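Local coordinates for RND efflux system, outer membrane lipoprotein, NodT family (Burkholderia mallei, PDB 6U94) that probably serves as the outer-membrane channel component of an RND-type efflux system that exports compounds from the cell, at residues P283-A288 and E368-D373; A304-R309 and L341-A346. One frame throughout, in Å; residues are numbered along the deposited sequence.

How the interactions relate
Interaction 2 is nested inside the stretch of chain closed by interaction 1, their centres about 14 Å apart. Interaction 1 pairs two helices, 283-294 and 362-415; interaction 2 joins the end of helix 299-306 to an irregular loop. Neither has a hydrogen bond across the gap; interaction 1 sets a methyl against a helix carbonyl and has a carboxylate on one flank, whereas interaction 2 is hydrocarbon throughout. Each mixes buried residues (I285 and I371; A305, F306 and I343) with less covered ones, the exposed A304 and L341 in interaction 2. They meet by packing: I371 CG2 lies 3.4 Å from F306 O, and E368 lies against the F306 ring.

Interaction 1 (P283-A288 and E368-D373); sequences PDIMAA and EHTIQD
T370 pushes its methyl CG2 between D284 and I285, and this is where the two helices pack most closely. CG2 stands anti to the backbone N, which carries it across the gap to 3.5 Å from D284 O, a carbonyl already taken by the helical bond from A288 N. The same methyl rests 4.0 Å from I285 CG1, the two side chains sliding past each other in opposite directions. The hydroxyl OG1 leans back over its own helix and bonds to G366 O, so T370 offers the partner helix only its hydrocarbon branch.

The buried flank is all hydrocarbon but looser in reach: I285, extended along CG1 (chi2 -172°), brings CD1 to 4.3 Å from I371 CG1. F307 lies against both isoleucines and covers this side.

On the other flank the packing gives way to a more polar, partly exposed setting. D284 passes its carboxylate alongside T370 CG2, with OD2 4.0 Å away. OD2 forms a salt bridge with R282; H132 and F133 of helix 132-142 touch the same side chain, and a glycerol is bound nearby. The helix segments run almost antiparallel, at 165° with axes 9.8 Å apart, a side-by-side pairing of the kind found in the helical body of TolC-like outer membrane factors.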
# COMPACT_ATOMS: atom_id res chain seq x y z
N PRO A 283 16.93 5.91 1.23
CA PRO A 283 18.16 5.24 0.80
C PRO A 283 18.70 5.72 -0.55
O PRO A 283 19.91 5.69 -0.75
CB PRO A 283 17.76 3.76 0.76
CG PRO A 283 16.71 3.67 1.82
CD PRO A 283 15.93 4.94 1.72
N ASP A 284 17.84 6.17 -1.47
CA ASP A 284 18.36 6.64 -2.75
C ASP A 284 18.92 8.06 -2.67
O ASP A 284 19.75 8.43 -3.50
CB ASP A 284 17.29 6.55 -3.85
CG ASP A 284 15.96 7.21 -3.46
OD1 ASP A 284 15.80 7.67 -2.31
OD2 ASP A 284 15.07 7.25 -4.33
N ILE A 285 18.50 8.84 -1.68
CA ILE A 285 19.10 10.16 -1.50
C ILE A 285 20.38 10.06 -0.67
O ILE A 285 21.34 10.80 -0.91
CB ILE A 285 18.09 11.14 -0.88
CG1 ILE A 285 16.94 11.39 -1.86
CG2 ILE A 285 18.76 12.46 -0.51
CD1 ILE A 285 15.99 12.47 -1.43
N MET A 286 20.42 9.14 0.30
CA MET A 286 21.65 8.89 1.05
C MET A 286 22.78 8.45 0.13
O MET A 286 23.90 8.97 0.20
CB MET A 286 21.41 7.83 2.13
CG MET A 286 20.37 8.20 3.17
SD MET A 286 20.06 6.84 4.32
CE MET A 286 21.70 6.64 5.03
N ALA A 287 22.50 7.50 -0.76
CA ALA A 287 23.52 7.04 -1.70
C ALA A 287 23.93 8.15 -2.65
O ALA A 287 25.11 8.28 -3.00
CB ALA A 287 23.01 5.82 -2.47
N ALA A 288 22.97 8.97 -3.09
CA ALA A 288 23.30 10.06 -4.00
C ALA A 288 24.18 11.10 -3.32
O ALA A 288 25.10 11.64 -3.94
CB ALA A 288 22.02 10.71 -4.53
N GLU A 368 20.09 15.60 -8.62
CA GLU A 368 18.95 16.46 -8.90
C GLU A 368 17.73 15.64 -9.31
O GLU A 368 16.62 15.90 -8.84
CB GLU A 368 19.31 17.47 -9.99
CG GLU A 368 18.18 18.42 -10.36
CD GLU A 368 18.54 19.34 -11.52
OE1 GLU A 368 19.49 19.01 -12.26
OE2 GLU A 368 17.88 20.38 -11.68
N HIS A 369 17.93 14.64 -10.17
CA HIS A 369 16.82 13.81 -10.63
C HIS A 369 16.28 12.93 -9.51
O HIS A 369 15.07 12.70 -9.42
CB HIS A 369 17.25 12.96 -11.82
CG HIS A 369 17.55 13.75 -13.05
ND1 HIS A 369 16.94 14.95 -13.33
CD2 HIS A 369 18.41 13.52 -14.08
CE1 HIS A 369 17.40 15.42 -14.48
NE2 HIS A 369 18.29 14.57 -14.95
N THR A 370 17.16 12.41 -8.66
CA THR A 370 16.72 11.56 -7.56
C THR A 370 15.83 12.32 -6.59
O THR A 370 14.93 11.74 -5.98
CB THR A 370 17.94 10.97 -6.84
OG1 THR A 370 18.67 10.12 -7.74
CG2 THR A 370 17.53 10.15 -5.62
N ILE A 371 16.05 13.63 -6.44
CA ILE A 371 15.22 14.43 -5.55
C ILE A 371 13.86 14.71 -6.18
O ILE A 371 12.83 14.65 -5.50
CB ILE A 371 15.95 15.73 -5.17
CG1 ILE A 371 17.20 15.41 -4.34
CG2 ILE A 371 15.03 16.68 -4.41
CD1 ILE A 371 18.04 16.61 -4.04
N GLN A 372 13.83 15.01 -7.49
CA GLN A 372 12.55 15.24 -8.15
C GLN A 372 11.69 13.98 -8.14
O GLN A 372 10.48 14.05 -7.90
CB GLN A 372 12.76 15.73 -9.58
CG GLN A 372 11.44 16.08 -10.27
CD GLN A 372 11.61 16.45 -11.73
OE1 GLN A 372 12.71 16.38 -12.28
NE2 GLN A 372 10.51 16.84 -12.37
N ASP A 373 12.31 12.82 -8.40
CA ASP A 373 11.56 11.57 -8.36
C ASP A 373 11.07 11.26 -6.95
O ASP A 373 9.98 10.71 -6.77
CB ASP A 373 12.42 10.42 -8.88
CG ASP A 373 12.59 10.46 -10.39
OD1 ASP A 373 12.03 11.38 -11.02
OD2 ASP A 373 13.28 9.58 -10.94

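Interaction 2 (A304-R309 and L341-A346); sequences AAFFPR and LPIFNA
I343 reaches from the loop 341-346 to the last turn of helix 299-306 and makes the closest contact here with F306. Its CB already points toward the helix. From there the branches part: CG2, anti to the backbone N, turns to its own neighbour and lies 3.9 Å above one face of the F344 ring, offset toward the rim. CG1, beside the backbone N, leads across the gap but has no close partner in 304-309. The extended chain (chi2 178°) carries CD1 on to the far side, where it arrives at the edge of the F306 ring, near its plane, 3.7 Å from CE2. The same methyl is 4.4 Å from A305 CB, which sits over one face of that ring, 3.5 Å above its plane and displaced toward the rim. The I343 and F306 side chains cross at about a right angle.

Toward the exposed border the contact thins to A304 CB against L341 CD1, 4.5 Å apart. A301, one turn earlier on helix 299-306, touches both L341 and I343. V358 of helix 355-359 lies on I343, and L355 packs on F306. V364 of helix 362-415 touches both F306 and F344, so the loop lies against helices 299-306, 355-359 and 362-415.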
# COMPACT_ATOMS: atom_id res chain seq x y z
N ALA A 304 21.13 23.25 -1.08
CA ALA A 304 20.66 24.60 -1.36
C ALA A 304 20.22 24.74 -2.81
O ALA A 304 19.24 25.43 -3.11
CB ALA A 304 21.75 25.61 -1.02
N ALA A 305 20.92 24.06 -3.72
CA ALA A 305 20.62 24.20 -5.14
C ALA A 305 19.43 23.35 -5.57
O ALA A 305 18.62 23.79 -6.39
CB ALA A 305 21.85 23.84 -5.98
N PHE A 306 19.29 22.13 -5.03
CA PHE A 306 18.40 21.15 -5.63
C PHE A 306 17.39 20.51 -4.68
O PHE A 306 16.60 19.67 -5.13
CB PHE A 306 19.22 20.03 -6.29
CG PHE A 306 20.16 20.53 -7.35
CD1 PHE A 306 19.68 21.03 -8.55
CD2 PHE A 306 21.53 20.48 -7.16
CE1 PHE A 306 20.54 21.49 -9.53
CE2 PHE A 306 22.40 20.93 -8.13
CZ PHE A 306 21.91 21.44 -9.32
N PHE A 307 17.37 20.87 -3.40
CA PHE A 307 16.53 20.19 -2.41
C PHE A 307 15.51 21.16 -1.85
O PHE A 307 15.87 22.04 -1.04
CB PHE A 307 17.40 19.60 -1.30
CG PHE A 307 16.82 18.37 -0.65
CD1 PHE A 307 15.53 18.36 -0.15
CD2 PHE A 307 17.58 17.21 -0.54
CE1 PHE A 307 15.01 17.22 0.45
CE2 PHE A 307 17.07 16.08 0.06
CZ PHE A 307 15.78 16.08 0.55
N PRO A 308 14.24 21.07 -2.25
CA PRO A 308 13.23 21.99 -1.72
C PRO A 308 13.08 21.84 -0.21
O PRO A 308 13.22 20.75 0.35
CB PRO A 308 11.95 21.58 -2.45
CG PRO A 308 12.40 20.84 -3.67
CD PRO A 308 13.68 20.15 -3.26
N ARG A 309 12.80 22.96 0.45
CA ARG A 309 12.50 22.98 1.88
C ARG A 309 11.05 23.43 2.03
O ARG A 309 10.75 24.62 2.08
CB ARG A 309 13.48 23.86 2.68
CG ARG A 309 13.77 25.24 2.09
CD ARG A 309 14.98 25.88 2.76
NE ARG A 309 14.83 26.03 4.21
CZ ARG A 309 15.72 26.62 5.00
NH1 ARG A 309 16.83 27.13 4.49
NH2 ARG A 309 15.50 26.72 6.31
N LEU A 341 25.92 28.56 -3.52
CA LEU A 341 27.12 28.03 -2.94
C LEU A 341 27.82 27.15 -3.96
O LEU A 341 27.16 26.39 -4.68
CB LEU A 341 26.81 27.20 -1.69
CG LEU A 341 26.43 27.98 -0.43
CD1 LEU A 341 25.67 27.08 0.53
CD2 LEU A 341 27.71 28.50 0.20
N PRO A 342 29.14 27.25 -4.08
CA PRO A 342 29.86 26.38 -5.02
C PRO A 342 29.70 24.92 -4.63
O PRO A 342 29.96 24.53 -3.48
CB PRO A 342 31.32 26.85 -4.90
CG PRO A 342 31.23 28.23 -4.34
CD PRO A 342 30.04 28.22 -3.43
N ILE A 343 29.26 24.11 -5.58
CA ILE A 343 29.10 22.69 -5.30
C ILE A 343 30.46 22.00 -5.27
O ILE A 343 30.68 21.08 -4.48
CB ILE A 343 28.14 22.06 -6.31
CG1 ILE A 343 26.73 22.60 -6.09
CG2 ILE A 343 28.16 20.54 -6.21
CD1 ILE A 343 25.70 22.08 -7.07
N PHE A 344 31.40 22.46 -6.09
CA PHE A 344 32.72 21.85 -6.18
C PHE A 344 33.79 22.81 -5.69
O PHE A 344 33.73 24.02 -5.97
CB PHE A 344 33.02 21.42 -7.62
CG PHE A 344 32.11 20.36 -8.14
CD1 PHE A 344 32.30 19.03 -7.77
CD2 PHE A 344 31.06 20.68 -8.98
CE1 PHE A 344 31.45 18.04 -8.25
CE2 PHE A 344 30.21 19.70 -9.46
CZ PHE A 344 30.41 18.38 -9.09
N ASN A 345 34.76 22.28 -4.96
CA ASN A 345 35.92 23.07 -4.57
C ASN A 345 36.84 23.35 -5.75
O ASN A 345 37.65 24.28 -5.68
CB ASN A 345 36.69 22.36 -3.45
CG ASN A 345 35.81 22.00 -2.27
OD1 ASN A 345 35.59 22.81 -1.37
ND2 ASN A 345 35.29 20.78 -2.27
N ALA A 346 36.73 22.58 -6.82
CA ALA A 346 37.56 22.73 -8.00
C ALA A 346 36.83 23.52 -9.08
O ALA A 346 35.64 23.82 -8.97
CB ALA A 346 37.98 21.35 -8.54